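Local coordinates for DUF1573 domain-containing protein (Porphyromonas gingivalis, PDB 2QSV) that is of unknown function, although a cysteine-type peptidase activity has been tentatively assigned, the crystallised C-terminal part being two beta-sandwich domains in tandem, at residues G76-P81 and L103-N108; R151-T156 and S201-D206. One frame throughout, in Å; residues are numbered along the deposited sequence.

Interaction 1: residues G76-P81 and L103-N108; sequences GMKDEP and LPLVDN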
ATOM      1  N   GLY A  76      -3.026  10.098   0.108  1.00 22.15           N
ATOM      2  CA  GLY A  76      -3.263   8.902  -0.677  1.00 23.22           C
ATOM      3  C   GLY A  76      -2.264   7.826  -0.316  1.00 23.49           C
ATOM      4  O   GLY A  76      -1.271   8.093   0.342  1.00 23.63           O
HETATM    5  N   MSE A  77      -2.510   6.613  -0.770  1.00 24.64           N
HETATM    6  CA  MSE A  77      -1.602   5.473  -0.534  1.00 24.68           C
HETATM    7  C   MSE A  77      -0.461   5.562  -1.541  1.00 25.33           C
HETATM    8  O   MSE A  77      -0.694   5.699  -2.756  1.00 24.96           O
HETATM    9  CB  MSE A  77      -2.383   4.169  -0.719  1.00 24.43           C
HETATM   10  CG  MSE A  77      -1.582   2.886  -0.394  1.00 27.24           C
HETATM   11 SE   MSE A  77      -1.437   2.717   1.535  0.85 35.77          SE
HETATM   12  CE  MSE A  77      -3.260   2.213   2.106  1.00 22.18           C
ATOM     13  N   LYS A  78       0.770   5.595  -1.030  1.00 24.84           N
ATOM     14  CA  LYS A  78       1.958   5.650  -1.864  1.00 25.10           C
ATOM     15  C   LYS A  78       2.602   4.276  -1.792  1.00 26.17           C
ATOM     16  O   LYS A  78       2.697   3.691  -0.717  1.00 27.23           O
ATOM     17  CB  LYS A  78       2.923   6.726  -1.332  1.00 24.83           C
ATOM     18  CG  LYS A  78       2.264   8.051  -0.899  1.00 23.78           C
ATOM     19  CD  LYS A  78       1.651   8.761  -2.141  1.00 26.40           C
ATOM     20  CE  LYS A  78       0.890  10.021  -1.743  1.00 27.12           C
ATOM     21  NZ  LYS A  78       0.170  10.601  -2.924  1.00 30.75           N
ATOM     22  N   ASP A  79       3.001   3.741  -2.926  1.00 26.84           N
ATOM     23  CA  ASP A  79       3.686   2.449  -2.999  1.00 28.88           C
ATOM     24  C   ASP A  79       4.878   2.658  -3.890  1.00 28.90           C
ATOM     25  O   ASP A  79       4.701   2.954  -5.052  1.00 28.96           O
ATOM     26  CB  ASP A  79       2.795   1.383  -3.644  1.00 29.00           C
ATOM     27  CG  ASP A  79       1.510   1.174  -2.892  1.00 33.60           C
ATOM     28  OD1 ASP A  79       1.552   0.754  -1.717  1.00 40.39           O
ATOM     29  OD2 ASP A  79       0.437   1.413  -3.473  1.00 42.23           O
ATOM     30  N   GLU A  80       6.087   2.584  -3.333  1.00 28.67           N
ATOM     31  CA  GLU A  80       7.304   2.798  -4.110  1.00 28.44           C
ATOM     32  C   GLU A  80       8.369   1.782  -3.706  1.00 28.70           C
ATOM     33  O   GLU A  80       8.489   1.459  -2.527  1.00 28.22           O
ATOM     34  CB  GLU A  80       7.831   4.219  -3.907  1.00 28.36           C
ATOM     35  CG  GLU A  80       6.989   5.349  -4.568  1.00 30.60           C
ATOM     36  CD  GLU A  80       7.755   6.663  -4.639  1.00 34.08           C
ATOM     37  OE1 GLU A  80       8.995   6.669  -4.895  1.00 35.11           O
ATOM     38  OE2 GLU A  80       7.126   7.698  -4.411  1.00 36.62           O
ATOM     39  N   PRO A  81       9.134   1.263  -4.689  1.00 28.98           N
ATOM     40  CA  PRO A  81      10.121   0.223  -4.362  1.00 29.15           C
ATOM     41  C   PRO A  81      11.425   0.736  -3.737  1.00 29.65           C
ATOM     42  O   PRO A  81      11.936   1.814  -4.059  1.00 29.89           O
ATOM     43  CB  PRO A  81      10.399  -0.438  -5.724  1.00 29.07           C
ATOM     44  CG  PRO A  81      10.243   0.715  -6.723  1.00 29.47           C
ATOM     45  CD  PRO A  81       9.108   1.578  -6.143  1.00 28.34           C
ATOM     46  N   LEU A 103       3.075   3.850   2.132  1.00 25.12           N
ATOM     47  CA  LEU A 103       2.759   4.949   3.023  1.00 24.18           C
ATOM     48  C   LEU A 103       1.282   5.328   2.855  1.00 24.16           C
ATOM     49  O   LEU A 103       0.875   5.748   1.758  1.00 23.27           O
ATOM     50  CB  LEU A 103       3.647   6.176   2.700  1.00 24.09           C
ATOM     51  CG  LEU A 103       3.355   7.503   3.425  1.00 24.25           C
ATOM     52  CD1 LEU A 103       3.498   7.339   4.955  1.00 22.54           C
ATOM     53  CD2 LEU A 103       4.264   8.607   2.880  1.00 21.63           C
ATOM     54  N   PRO A 104       0.479   5.170   3.933  1.00 23.89           N
ATOM     55  CA  PRO A 104      -0.868   5.772   4.001  1.00 23.25           C
ATOM     56  C   PRO A 104      -0.780   7.227   4.426  1.00 22.73           C
ATOM     57  O   PRO A 104      -0.779   7.524   5.611  1.00 22.51           O
ATOM     58  CB  PRO A 104      -1.614   4.919   5.072  1.00 22.97           C
ATOM     59  CG  PRO A 104      -0.540   3.820   5.565  1.00 24.21           C
ATOM     60  CD  PRO A 104       0.808   4.403   5.156  1.00 23.63           C
ATOM     61  N   LEU A 105      -0.681   8.131   3.449  1.00 22.22           N
ATOM     62  CA  LEU A 105      -0.480   9.543   3.718  1.00 21.95           C
ATOM     63  C   LEU A 105      -1.865  10.206   3.778  1.00 22.57           C
ATOM     64  O   LEU A 105      -2.659  10.116   2.812  1.00 22.17           O
ATOM     65  CB  LEU A 105       0.419  10.192   2.646  1.00 21.39           C
ATOM     66  CG  LEU A 105       0.705  11.684   2.855  1.00 21.42           C
ATOM     67  CD1 LEU A 105       1.465  11.984   4.167  1.00 19.10           C
ATOM     68  CD2 LEU A 105       1.441  12.346   1.648  1.00 20.90           C
ATOM     69  N   VAL A 106      -2.185  10.822   4.918  1.00 22.80           N
ATOM     70  CA  VAL A 106      -3.511  11.443   5.109  1.00 23.84           C
ATOM     71  C   VAL A 106      -3.410  12.983   5.200  1.00 25.29           C
ATOM     72  O   VAL A 106      -2.310  13.525   5.269  1.00 25.31           O
ATOM     73  CB  VAL A 106      -4.306  10.816   6.348  1.00 23.93           C
ATOM     74  CG1 VAL A 106      -4.496   9.281   6.162  1.00 20.38           C
ATOM     75  CG2 VAL A 106      -3.629  11.123   7.675  1.00 23.57           C
ATOM     76  N   ASP A 107      -4.554  13.665   5.231  1.00 25.82           N
ATOM     77  CA  ASP A 107      -4.606  15.121   5.440  1.00 27.85           C
ATOM     78  C   ASP A 107      -4.093  15.608   6.793  1.00 29.55           C
ATOM     79  O   ASP A 107      -4.210  14.929   7.832  1.00 28.03           O
ATOM     80  CB  ASP A 107      -6.038  15.635   5.263  1.00 27.26           C
ATOM     81  CG  ASP A 107      -6.527  15.502   3.818  1.00 28.15           C
ATOM     82  OD1 ASP A 107      -6.096  16.321   2.981  1.00 31.05           O
ATOM     83  OD2 ASP A 107      -7.308  14.565   3.505  1.00 28.28           O
ATOM     84  N   ASN A 108      -3.548  16.819   6.781  1.00 31.86           N
ATOM     85  CA  ASN A 108      -3.332  17.537   8.041  1.00 33.85           C
ATOM     86  C   ASN A 108      -4.641  18.118   8.585  1.00 34.51           C
ATOM     87  O   ASN A 108      -4.968  19.300   8.350  1.00 34.56           O
ATOM     88  CB  ASN A 108      -2.234  18.602   7.869  1.00 34.83           C
ATOM     89  CG  ASN A 108      -1.885  19.307   9.178  1.00 36.77           C
ATOM     90  OD1 ASN A 108      -2.226  18.857  10.272  1.00 39.10           O
ATOM     91  ND2 ASN A 108      -1.242  20.452   9.054  1.00 39.57           N
TER
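L103 and K78 form an antiparallel hydrogen-bonded pair. The backbone N of K78 donates to L103 O at 2.8 Å, and L103 N returns a bond to K78 O at 2.9 Å. On one face of the sheet K78 CB lies 4.1 Å from L103 CB. L103 O also receives a CA-H...O contact from M77 CA at 3.4 Å. At P104 the pairing is non-hydrogen-bonded, and the backbone of P104 bonds instead to S15. With CG anti to the backbone N (chi1 -175°), a bend at chi2 (75°) turns the SE of M77, a selenomethionine, toward P104, where it lies 4.2 Å from CB. The other face of P104's strand carries L105, whose CD2 touches CE of K78 as the two side chains cross, while NZ of K78 bonds to the carbonyl of P74. L105 O takes a nearly straight bond from G76 N at 2.7 Å, and the reverse bond, from L105 N to G76 O, is longer at 3.2 Å with its donor well above the carbonyl plane. Strands 76-87 and 94-105 form a beta hairpin in the first E-set-like domain, and this end of it relies chiefly on backbone bonds, with thin apolar packing on both faces.

Interaction 2: residues R151-T156 and S201-D206; sequences RLHSVT and SIICND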
ATOM      1  N   ARG A 151     -13.486  13.855  -0.248  1.00 17.60           N
ATOM      2  CA  ARG A 151     -12.512  13.548  -1.268  1.00 19.31           C
ATOM      3  C   ARG A 151     -11.914  12.156  -1.084  1.00 19.78           C
ATOM      4  O   ARG A 151     -11.517  11.816   0.038  1.00 19.13           O
ATOM      5  CB  ARG A 151     -11.384  14.577  -1.195  1.00 19.15           C
ATOM      6  CG  ARG A 151     -11.862  16.016  -1.492  1.00 24.85           C
ATOM      7  CD  ARG A 151     -10.705  17.014  -1.301  1.00 32.60           C
ATOM      8  NE  ARG A 151     -11.245  18.363  -1.159  1.00 38.86           N
ATOM      9  CZ  ARG A 151     -11.791  19.053  -2.162  1.00 42.71           C
ATOM     10  NH1 ARG A 151     -11.871  18.521  -3.379  1.00 43.87           N
ATOM     11  NH2 ARG A 151     -12.274  20.273  -1.956  1.00 44.62           N
ATOM     12  N   LEU A 152     -11.871  11.375  -2.156  1.00 19.55           N
ATOM     13  CA  LEU A 152     -11.330  10.026  -2.117  1.00 20.11           C
ATOM     14  C   LEU A 152      -9.951  10.127  -2.714  1.00 20.90           C
ATOM     15  O   LEU A 152      -9.807  10.174  -3.938  1.00 21.73           O
ATOM     16  CB  LEU A 152     -12.202   9.029  -2.902  1.00 19.92           C
ATOM     17  CG  LEU A 152     -13.690   8.958  -2.622  1.00 19.66           C
ATOM     18  CD1 LEU A 152     -14.382   7.835  -3.434  1.00 22.39           C
ATOM     19  CD2 LEU A 152     -14.049   8.864  -1.128  1.00 21.96           C
ATOM     20  N   HIS A 153      -8.948  10.270  -1.851  1.00 20.26           N
ATOM     21  CA  HIS A 153      -7.598  10.461  -2.321  1.00 21.30           C
ATOM     22  C   HIS A 153      -7.036   9.220  -3.008  1.00 20.45           C
ATOM     23  O   HIS A 153      -6.287   9.334  -3.962  1.00 20.34           O
ATOM     24  CB  HIS A 153      -6.681  10.865  -1.175  1.00 20.13           C
ATOM     25  CG  HIS A 153      -7.124  12.073  -0.447  1.00 23.08           C
ATOM     26  ND1 HIS A 153      -7.373  13.271  -1.085  1.00 23.15           N
ATOM     27  CD2 HIS A 153      -7.339  12.290   0.874  1.00 21.88           C
ATOM     28  CE1 HIS A 153      -7.696  14.179  -0.184  1.00 24.21           C
ATOM     29  NE2 HIS A 153      -7.685  13.609   1.012  1.00 25.48           N
ATOM     30  N   SER A 154      -7.353   8.035  -2.498  1.00 20.28           N
ATOM     31  CA  SER A 154      -6.939   6.804  -3.198  1.00 20.04           C
ATOM     32  C   SER A 154      -7.875   5.663  -2.834  1.00 20.02           C
ATOM     33  O   SER A 154      -8.483   5.677  -1.767  1.00 18.75           O
ATOM     34  CB  SER A 154      -5.464   6.433  -2.855  1.00 20.31           C
ATOM     35  OG  SER A 154      -5.349   6.178  -1.476  1.00 20.68           O
ATOM     36  N   VAL A 155      -7.991   4.686  -3.731  1.00 19.73           N
ATOM     37  CA  VAL A 155      -8.800   3.514  -3.509  1.00 22.23           C
ATOM     38  C   VAL A 155      -7.922   2.383  -4.016  1.00 23.92           C
ATOM     39  O   VAL A 155      -7.659   2.296  -5.207  1.00 25.58           O
ATOM     40  CB  VAL A 155     -10.174   3.529  -4.269  1.00 22.27           C
ATOM     41  CG1 VAL A 155     -10.862   2.186  -4.111  1.00 22.25           C
ATOM     42  CG2 VAL A 155     -11.151   4.673  -3.731  1.00 18.08           C
ATOM     43  N   THR A 156      -7.426   1.552  -3.105  1.00 24.10           N
ATOM     44  CA  THR A 156      -6.454   0.537  -3.490  1.00 23.90           C
ATOM     45  C   THR A 156      -6.857  -0.895  -3.061  1.00 23.10           C
ATOM     46  O   THR A 156      -7.512  -1.108  -2.023  1.00 21.91           O
ATOM     47  CB  THR A 156      -5.006   0.909  -3.048  1.00 25.05           C
ATOM     48  OG1 THR A 156      -4.998   1.310  -1.693  1.00 24.85           O
ATOM     49  CG2 THR A 156      -4.393   2.081  -3.911  1.00 26.53           C
ATOM     50  N   SER A 201      -8.949  -0.575   0.392  1.00 17.30           N
ATOM     51  CA  SER A 201      -8.485   0.489   1.268  1.00 19.16           C
ATOM     52  C   SER A 201      -8.752   1.856   0.645  1.00 19.20           C
ATOM     53  O   SER A 201      -8.411   2.099  -0.541  1.00 21.48           O
ATOM     54  CB  SER A 201      -6.986   0.352   1.554  1.00 18.44           C
ATOM     55  OG  SER A 201      -6.730  -0.876   2.229  1.00 21.78           O
ATOM     56  N   ILE A 202      -9.388   2.724   1.433  1.00 18.59           N
ATOM     57  CA  ILE A 202      -9.754   4.071   0.948  1.00 18.52           C
ATOM     58  C   ILE A 202      -9.140   5.103   1.824  1.00 17.11           C
ATOM     59  O   ILE A 202      -9.352   5.103   2.992  1.00 17.48           O
ATOM     60  CB  ILE A 202     -11.339   4.290   0.913  1.00 18.71           C
ATOM     61  CG1 ILE A 202     -12.017   3.231   0.006  1.00 16.74           C
ATOM     62  CG2 ILE A 202     -11.668   5.792   0.517  1.00 16.78           C
ATOM     63  CD1 ILE A 202     -13.572   3.168   0.111  1.00 20.61           C
ATOM     64  N   ILE A 203      -8.356   5.992   1.251  1.00 17.20           N
ATOM     65  CA  ILE A 203      -7.870   7.137   1.988  1.00 16.78           C
ATOM     66  C   ILE A 203      -8.713   8.366   1.579  1.00 17.88           C
ATOM     67  O   ILE A 203      -8.858   8.624   0.404  1.00 17.43           O
ATOM     68  CB  ILE A 203      -6.379   7.369   1.775  1.00 16.78           C
ATOM     69  CG1 ILE A 203      -5.613   6.197   2.480  1.00 20.57           C
ATOM     70  CG2 ILE A 203      -5.943   8.747   2.387  1.00 17.21           C
ATOM     71  CD1 ILE A 203      -4.167   6.271   2.411  1.00 23.48           C
ATOM     72  N   CYS A 204      -9.259   9.079   2.556  1.00 17.64           N
ATOM     73  CA  CYS A 204     -10.232  10.138   2.285  1.00 19.77           C
ATOM     74  C   CYS A 204     -10.055  11.192   3.334  1.00 20.51           C
ATOM     75  O   CYS A 204      -9.304  11.020   4.312  1.00 20.11           O
ATOM     76  CB  CYS A 204     -11.678   9.583   2.293  1.00 18.54           C
ATOM     77  SG  CYS A 204     -12.168   8.930   3.895  1.00 22.71           S
ATOM     78  N   ASN A 205     -10.795  12.280   3.175  1.00 21.20           N
ATOM     79  CA  ASN A 205     -10.660  13.415   4.057  1.00 20.43           C
ATOM     80  C   ASN A 205     -11.724  13.405   5.120  1.00 20.51           C
ATOM     81  O   ASN A 205     -12.241  14.466   5.483  1.00 20.92           O
ATOM     82  CB  ASN A 205     -10.664  14.743   3.252  1.00 21.04           C
ATOM     83  CG  ASN A 205     -12.023  15.055   2.626  1.00 20.06           C
ATOM     84  OD1 ASN A 205     -12.861  14.159   2.462  1.00 20.42           O
ATOM     85  ND2 ASN A 205     -12.269  16.352   2.324  1.00 18.56           N
ATOM     86  N   ASP A 206     -12.104  12.206   5.595  1.00 19.92           N
ATOM     87  CA  ASP A 206     -12.937  12.046   6.787  1.00 19.82           C
ATOM     88  C   ASP A 206     -12.009  12.110   8.034  1.00 21.56           C
ATOM     89  O   ASP A 206     -11.221  11.196   8.259  1.00 20.67           O
ATOM     90  CB  ASP A 206     -13.743  10.733   6.692  1.00 19.21           C
ATOM     91  CG  ASP A 206     -14.650  10.456   7.889  1.00 20.23           C
ATOM     92  OD1 ASP A 206     -14.483  11.024   8.986  1.00 21.71           O
ATOM     93  OD2 ASP A 206     -15.572   9.611   7.742  1.00 18.96           O
TER
HETATM   94  O   HOH W   1      -5.981   3.839  -0.777  1.00 16.76           O
HETATM   95  O   HOH W   2      -6.325  -3.068   0.361  1.00 30.96           O
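N205 reaches back to the backbone of R151. With its CG between the backbone N and the carbonyl carbon (chi1 69°), the amide OD1 accepts R151 N at 2.8 Å, the donor standing above the amide carbonyl plane. ND2 lies beside CG of R151 and bonds to the carbonyl of P149, so both ends of the amide are held. A longer bond of 3.3 Å runs from N205 N to R151 O. The imidazole of H153 stands at about a right angle to the N205 side chain, the ring and amide planes 77° apart. NE2 lies 3.9 Å from N205 CB and is hydrogen-bonded to D107 OD2, while R151 O sits over the centre of one ring face.

H153 and S154 together oppose I203, forming a classic beta bulge: both backbone N atoms turn to I203 O, each in a weak bond, and the register slips by one residue. The bulge interrupts the pairing of strands 150-157 and 195-204, neighbours in the five-stranded mixed sheet of the second, Ig-like sandwich.

Beyond it, S154 OG rests against CB of I203 at 3.6 Å and is hydrogen-bonded to the backbone N of M77. T156 OG1 occupies the crowded position between N and C (chi1 48°), near S201 CB. One water bonds to both of these hydroxyls and donates to S201 O, at 3.0 Å. A second water bonds to S201 OG. On the other face V155 and I202 lie side by side, pointing the same way, with CG2 of V155 4.1 Å from CG1 of I202. L152 CD2 bridges I202 CG2 and C204 CB there, each at 4.2 Å, and the side chains of L152, I202 and C204 all touch M120.

Interactions 1 and 2 belong to successive domains, yet their centres are only about 10 Å apart and they touch directly. The hydrogen bonds between H153 NE2 and D107 OD2 (2.7 Å) and between M77 N and S154 OG (3.0 Å) join the two. D107, just past the last strand of the first domain, also packs its OD2 against N205 CB at 3.4 Å. Both bulge residues of 151-156 thus meet segments of interaction 1, and P104 and V106 also touch I203, the residue opposite the bulge. The sodium ion, bound by T157, N159 and L162, lies about 8 Å from the T156 side chain and about 12 Å from that of M77.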